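Local atomic coordinates of galectin (Ovis aries, PDB entry 6N44), a protein that probably binds glycans carrying beta-D-galactose, as galectins do, and shows an anti-parasitic activity in sheep that depends on its oligomeric assembly. Residues A[18-23]-A[94-99]; A[25-30]-A[87-92]. All blocks are in the same frame, centred on the assembly; numbering follows the deposited sequence.

Interaction 1: residues A[18-23]-A[94-99]; sequences VCYMVK and FLVLEN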
loop_
_atom_site.group_PDB
_atom_site.type_symbol
_atom_site.label_atom_id
_atom_site.label_comp_id
_atom_site.label_asym_id
_atom_site.label_seq_id
_atom_site.Cartn_x
_atom_site.Cartn_y
_atom_site.Cartn_z
ATOM N N VAL A 18 7.653 6.080 -2.313
ATOM C CA VAL A 18 6.507 6.872 -2.736
ATOM C C VAL A 18 5.242 6.040 -2.895
ATOM O O VAL A 18 4.157 6.592 -3.141
ATOM C CB VAL A 18 7.085 7.562 -3.989
ATOM C CG1 VAL A 18 6.358 7.181 -5.261
ATOM C CG2 VAL A 18 7.248 9.038 -3.765
ATOM N N CYS A 19 5.345 4.714 -2.743
ATOM C CA CYS A 19 4.179 3.829 -2.747
ATOM C C CYS A 19 4.492 2.704 -1.764
ATOM O O CYS A 19 5.043 1.673 -2.153
ATOM C CB CYS A 19 3.869 3.276 -4.133
ATOM S SG CYS A 19 2.390 2.226 -4.111
ATOM N N TYR A 20 4.141 2.927 -0.497
ATOM C CA TYR A 20 4.579 2.087 0.614
ATOM C C TYR A 20 3.450 1.944 1.626
ATOM O O TYR A 20 2.794 2.930 1.966
ATOM C CB TYR A 20 5.813 2.702 1.286
ATOM C CG TYR A 20 6.514 1.814 2.281
ATOM C CD1 TYR A 20 7.634 1.066 1.903
ATOM C CD2 TYR A 20 6.076 1.730 3.593
ATOM C CE1 TYR A 20 8.294 0.258 2.811
ATOM C CE2 TYR A 20 6.728 0.921 4.522
ATOM C CZ TYR A 20 7.828 0.188 4.123
ATOM O OH TYR A 20 8.483 -0.589 5.040
ATOM N N MET A 21 3.237 0.728 2.123
ATOM C CA MET A 21 2.137 0.456 3.036
ATOM C C MET A 21 2.640 -0.209 4.304
ATOM O O MET A 21 3.461 -1.130 4.244
ATOM C CB MET A 21 1.080 -0.433 2.412
ATOM C CG MET A 21 -0.101 -0.662 3.361
ATOM S SD MET A 21 -1.301 -1.771 2.630
ATOM C CE MET A 21 -1.605 -0.903 1.102
ATOM N N VAL A 22 2.144 0.278 5.442
ATOM C CA VAL A 22 2.279 -0.360 6.746
ATOM C C VAL A 22 0.889 -0.793 7.183
ATOM O O VAL A 22 -0.051 0.013 7.150
ATOM C CB VAL A 22 2.875 0.598 7.794
ATOM C CG1 VAL A 22 2.978 -0.108 9.170
ATOM C CG2 VAL A 22 4.230 1.158 7.335
ATOM N N LYS A 23 0.752 -2.051 7.596
ATOM C CA LYS A 23 -0.513 -2.558 8.114
ATOM C C LYS A 23 -0.284 -3.140 9.499
ATOM O O LYS A 23 0.443 -4.128 9.645
ATOM C CB LYS A 23 -1.120 -3.623 7.207
ATOM C CG LYS A 23 -2.495 -4.057 7.712
ATOM C CD LYS A 23 -3.083 -5.205 6.932
ATOM C CE LYS A 23 -3.167 -4.885 5.447
ATOM N NZ LYS A 23 -4.016 -5.911 4.741
ATOM N N PHE A 94 -1.048 2.738 7.331
ATOM C CA PHE A 94 -0.399 3.951 6.858
ATOM C C PHE A 94 0.033 3.735 5.422
ATOM O O PHE A 94 0.723 2.760 5.110
ATOM C CB PHE A 94 0.823 4.334 7.713
ATOM C CG PHE A 94 0.493 4.639 9.143
ATOM C CD1 PHE A 94 0.464 3.626 10.091
ATOM C CD2 PHE A 94 0.211 5.932 9.539
ATOM C CE1 PHE A 94 0.162 3.892 11.429
ATOM C CE2 PHE A 94 -0.095 6.220 10.874
ATOM C CZ PHE A 94 -0.116 5.192 11.825
ATOM N N LEU A 95 -0.368 4.649 4.561
ATOM C CA LEU A 95 0.009 4.650 3.158
ATOM C C LEU A 95 0.956 5.814 2.929
ATOM O O LEU A 95 0.560 6.968 3.109
ATOM C CB LEU A 95 -1.238 4.777 2.284
ATOM C CG LEU A 95 -1.034 4.661 0.782
ATOM C CD1 LEU A 95 -0.342 3.344 0.425
ATOM C CD2 LEU A 95 -2.407 4.793 0.104
ATOM N N VAL A 96 2.200 5.518 2.555
ATOM C CA VAL A 96 3.180 6.562 2.275
ATOM C C VAL A 96 3.125 6.890 0.783
ATOM O O VAL A 96 3.359 6.027 -0.071
ATOM C CB VAL A 96 4.596 6.148 2.708
ATOM C CG1 VAL A 96 5.540 7.323 2.601
ATOM C CG2 VAL A 96 4.582 5.606 4.139
ATOM N N LEU A 97 2.783 8.128 0.470
ATOM C CA LEU A 97 2.763 8.631 -0.899
ATOM C C LEU A 97 3.786 9.746 -1.043
ATOM O O LEU A 97 4.406 10.168 -0.069
ATOM C CB LEU A 97 1.376 9.145 -1.294
ATOM C CG LEU A 97 0.163 8.193 -1.330
ATOM C CD1 LEU A 97 0.541 6.731 -1.566
ATOM C CD2 LEU A 97 -0.805 8.332 -0.180
ATOM N N GLU A 98 3.918 10.262 -2.269
ATOM C CA GLU A 98 4.869 11.344 -2.518
ATOM C C GLU A 98 4.552 12.580 -1.673
ATOM O O GLU A 98 5.458 13.268 -1.196
ATOM C CB GLU A 98 4.885 11.685 -4.016
ATOM C CG GLU A 98 5.418 13.052 -4.384
ATOM C CD GLU A 98 4.361 14.129 -4.287
ATOM O OE1 GLU A 98 3.205 13.876 -4.703
ATOM O OE2 GLU A 98 4.684 15.210 -3.747
ATOM N N ASN A 99 3.274 12.879 -1.475
ATOM C CA ASN A 99 2.895 14.130 -0.841
ATOM C C ASN A 99 2.539 13.995 0.633
ATOM O O ASN A 99 2.681 14.969 1.375
ATOM C CB ASN A 99 1.715 14.762 -1.586
ATOM C CG ASN A 99 0.563 13.784 -1.812
ATOM O OD1 ASN A 99 0.774 12.599 -2.094
ATOM N ND2 ASN A 99 -0.664 14.282 -1.702
HETATM O O HOH W 1 3.126 8.715 -4.511
#

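Interaction 2: residues A[25-30]-A[87-92]; sequences KANLLS and GQPFEL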
loop_
_atom_site.group_PDB
_atom_site.type_symbol
_atom_site.label_atom_id
_atom_site.label_comp_id
_atom_site.label_asym_id
_atom_site.label_seq_id
_atom_site.Cartn_x
_atom_site.Cartn_y
_atom_site.Cartn_z
ATOM N N LYS A 25 -2.098 -4.674 13.000
ATOM C CA LYS A 25 -3.293 -5.260 13.602
ATOM C C LYS A 25 -3.062 -5.360 15.103
ATOM O O LYS A 25 -2.088 -5.985 15.540
ATOM C CB LYS A 25 -3.606 -6.626 12.996
ATOM C CG LYS A 25 -3.962 -6.534 11.502
ATOM C CD LYS A 25 -4.331 -7.871 10.910
ATOM C CE LYS A 25 -4.790 -7.678 9.478
ATOM N NZ LYS A 25 -4.874 -8.944 8.702
ATOM N N ALA A 26 -3.945 -4.733 15.886
ATOM C CA ALA A 26 -3.754 -4.635 17.330
ATOM C C ALA A 26 -5.104 -4.475 18.021
ATOM O O ALA A 26 -6.150 -4.355 17.374
ATOM C CB ALA A 26 -2.820 -3.468 17.682
ATOM N N ASN A 27 -5.065 -4.454 19.356
ATOM C CA ASN A 27 -6.250 -4.265 20.181
ATOM C C ASN A 27 -5.854 -3.493 21.432
ATOM O O ASN A 27 -4.854 -3.835 22.073
ATOM C CB ASN A 27 -6.859 -5.613 20.571
ATOM C CG ASN A 27 -8.245 -5.479 21.159
ATOM O OD1 ASN A 27 -8.695 -4.373 21.500
ATOM N ND2 ASN A 27 -8.939 -6.609 21.283
ATOM N N LEU A 28 -6.636 -2.473 21.784
ATOM C CA LEU A 28 -6.334 -1.676 22.969
ATOM C C LEU A 28 -6.644 -2.450 24.245
ATOM O O LEU A 28 -7.673 -3.125 24.351
ATOM C CB LEU A 28 -7.126 -0.370 22.961
ATOM C CG LEU A 28 -6.868 0.587 21.804
ATOM C CD1 LEU A 28 -8.044 1.528 21.679
ATOM C CD2 LEU A 28 -5.575 1.358 22.031
ATOM N N LEU A 29 -5.738 -2.337 25.212
ATOM C CA LEU A 29 -5.874 -2.913 26.543
ATOM C C LEU A 29 -6.755 -2.028 27.429
ATOM O O LEU A 29 -7.196 -0.939 27.046
ATOM C CB LEU A 29 -4.498 -3.082 27.200
ATOM C CG LEU A 29 -3.539 -4.140 26.637
ATOM C CD1 LEU A 29 -2.139 -4.029 27.222
ATOM C CD2 LEU A 29 -4.089 -5.531 26.864
ATOM N N SER A 30 -6.984 -2.497 28.655
ATOM C CA SER A 30 -7.647 -1.730 29.706
ATOM C C SER A 30 -6.650 -1.531 30.839
ATOM O O SER A 30 -6.739 -2.201 31.877
ATOM C CB SER A 30 -8.893 -2.447 30.212
ATOM O OG SER A 30 -9.827 -2.633 29.170
ATOM N N GLY A 87 -12.570 -2.996 23.463
ATOM C CA GLY A 87 -11.337 -3.629 23.041
ATOM C C GLY A 87 -11.633 -4.466 21.805
ATOM O O GLY A 87 -11.403 -5.674 21.799
ATOM N N GLN A 88 -12.184 -3.821 20.773
ATOM C CA GLN A 88 -12.332 -4.459 19.472
ATOM C C GLN A 88 -10.990 -4.441 18.756
ATOM O O GLN A 88 -10.318 -3.407 18.748
ATOM C CB GLN A 88 -13.368 -3.729 18.614
ATOM C CG GLN A 88 -14.783 -3.773 19.148
ATOM C CD GLN A 88 -15.361 -5.175 19.109
ATOM O OE1 GLN A 88 -15.503 -5.771 18.037
ATOM N NE2 GLN A 88 -15.691 -5.715 20.282
ATOM N N PRO A 89 -10.565 -5.548 18.159
ATOM C CA PRO A 89 -9.348 -5.504 17.343
ATOM C C PRO A 89 -9.551 -4.585 16.149
ATOM O O PRO A 89 -10.643 -4.504 15.581
ATOM C CB PRO A 89 -9.148 -6.963 16.916
ATOM C CG PRO A 89 -9.876 -7.758 17.985
ATOM C CD PRO A 89 -11.089 -6.914 18.301
ATOM N N PHE A 90 -8.499 -3.856 15.800
ATOM C CA PHE A 90 -8.549 -2.907 14.699
ATOM C C PHE A 90 -7.400 -3.173 13.740
ATOM O O PHE A 90 -6.382 -3.790 14.089
ATOM C CB PHE A 90 -8.508 -1.446 15.202
ATOM C CG PHE A 90 -7.281 -1.106 16.041
ATOM C CD1 PHE A 90 -6.100 -0.664 15.444
ATOM C CD2 PHE A 90 -7.317 -1.212 17.426
ATOM C CE1 PHE A 90 -4.965 -0.346 16.219
ATOM C CE2 PHE A 90 -6.177 -0.900 18.209
ATOM C CZ PHE A 90 -5.010 -0.463 17.607
ATOM N N GLU A 91 -7.584 -2.691 12.521
ATOM C CA GLU A 91 -6.545 -2.667 11.508
ATOM C C GLU A 91 -6.204 -1.220 11.185
ATOM O O GLU A 91 -7.045 -0.480 10.664
ATOM C CB GLU A 91 -6.997 -3.399 10.249
ATOM C CG GLU A 91 -5.991 -3.314 9.145
ATOM C CD GLU A 91 -6.472 -4.030 7.898
ATOM O OE1 GLU A 91 -6.435 -3.408 6.816
ATOM O OE2 GLU A 91 -6.908 -5.200 8.018
ATOM N N LEU A 92 -4.974 -0.826 11.484
ATOM C CA LEU A 92 -4.483 0.518 11.237
ATOM C C LEU A 92 -3.504 0.466 10.068
ATOM O O LEU A 92 -2.517 -0.283 10.112
ATOM C CB LEU A 92 -3.827 1.081 12.496
ATOM C CG LEU A 92 -2.971 2.341 12.379
ATOM C CD1 LEU A 92 -3.803 3.567 11.959
ATOM C CD2 LEU A 92 -2.274 2.585 13.706
HETATM O O HOH W 2 -5.829 -7.529 6.560
HETATM O O HOH W 3 -8.917 -1.736 20.492
#

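Interaction 1: residues A[18-23]-A[94-99]
The Y20 ring has V22 CG2 at its edge, in the ring plane, while V96 CG2 approaches it obliquely from the partner strand, 4.2 Å from Y20 CD2. The F94 ring, on the same side of the sheet as Y20, V22 and V96, meets F42 and F56 edge-to-face. F42 and F56 belong to the six-stranded sheet, which places F94 between the two sheets of the galectin beta-sandwich, whose five-stranded sheet contains both strands of this contact. Strands 19-23 and 94-97 are antiparallel neighbours, with segment axes inclined at 165° and 4.7 Å apart at closest approach. Two hydrogen-bonded pairs fix the register. In the first, V96 N donates to Y20 O at 2.7 Å and V96 O accepts from Y20 N; in the second, V22 N reaches F94 O with an almost straight N-H...O angle of 174°, and V22 O accepts from F94 N. Y20 and V96 leave the sheet alongside each other, with Y20 CB 3.9 Å from V96 CB. M21 and L95 form the non-hydrogen-bonded pair between, their side chains on the other face, which adjoins the second subunit: L95 packs on L95 of that subunit, and C19 O accepts a hydrogen bond from its Q93. Beyond the Y20-V96 pair, V18 CG2 lies 3.6 Å from E98 CB. One water bridges the backbones there, accepting from E98 N and donating to V18 O at 2.7 Å.

Interaction 2: residues A[25-30]-A[87-92]
An antiparallel strand contact joins A26 to F90 where strand 19-28 runs out and strand 90-97 sets in, within the five-stranded sheet of the galectin beta-sandwich. Here the pair splays: the axes of strands 25-28 and 90-92 make an angle of 125°, and the sheet pairing covers just K25 with E91 and A26 with F90. A26 and F90 are the hydrogen-bonded pair: A26 N donates to F90 O at 3.2 Å, and F90 N donates to A26 O at 2.9 Å, lying nearly along the C=O axis of its acceptor. The same A26 O also sits over one face of the F90 ring, 3.3 Å above its plane and offset toward the rim. F90 takes chi1 58°, which sets CG between its backbone N and carbonyl carbon, 3.7 Å from A26 O. The ring lies over A26, with CZ 3.7 Å from A26 CB, while L28, crossing the F90 side chain at about a right angle, brings CG to 4.0 Å from F90 CE2. The ring also touches L38 of the six-stranded sheet and meets F84 edge-to-face. A water at the edge of the F90 ring, in its plane, accepts from L28 N and lies 2.8 Å from Q88 O, joining the backbones beyond the last paired residues. On the other sheet face, K25 and E91 extend alongside each other in one direction. Their opposite charges stay beyond salt-bridge range; instead, a water accepts from K25 NZ at 2.7 Å and donates to E91 OE2.

Overall arrangement
From the N terminus the chain first lays down strand 10-13 of the six-stranded sheet, then crosses to strand 19-28, on and around which lie segments 18-23 and 25-30. It next passes through strands 37-43, 52-59, 62-69 and 72-80 of the six-stranded sheet before returning as strand 90-97, with segments 87-92 and 94-99 on it and its flanks. Interaction 2 therefore closes the shorter loop, nested within the one closed by interaction 1, as expected for antiparallel partners. Their centres lie about 21 Å apart, yet they meet where K23 CD packs against E91 CD. Both tie the same two strands together, but no other chain of the assembly touches the segments of interaction 2.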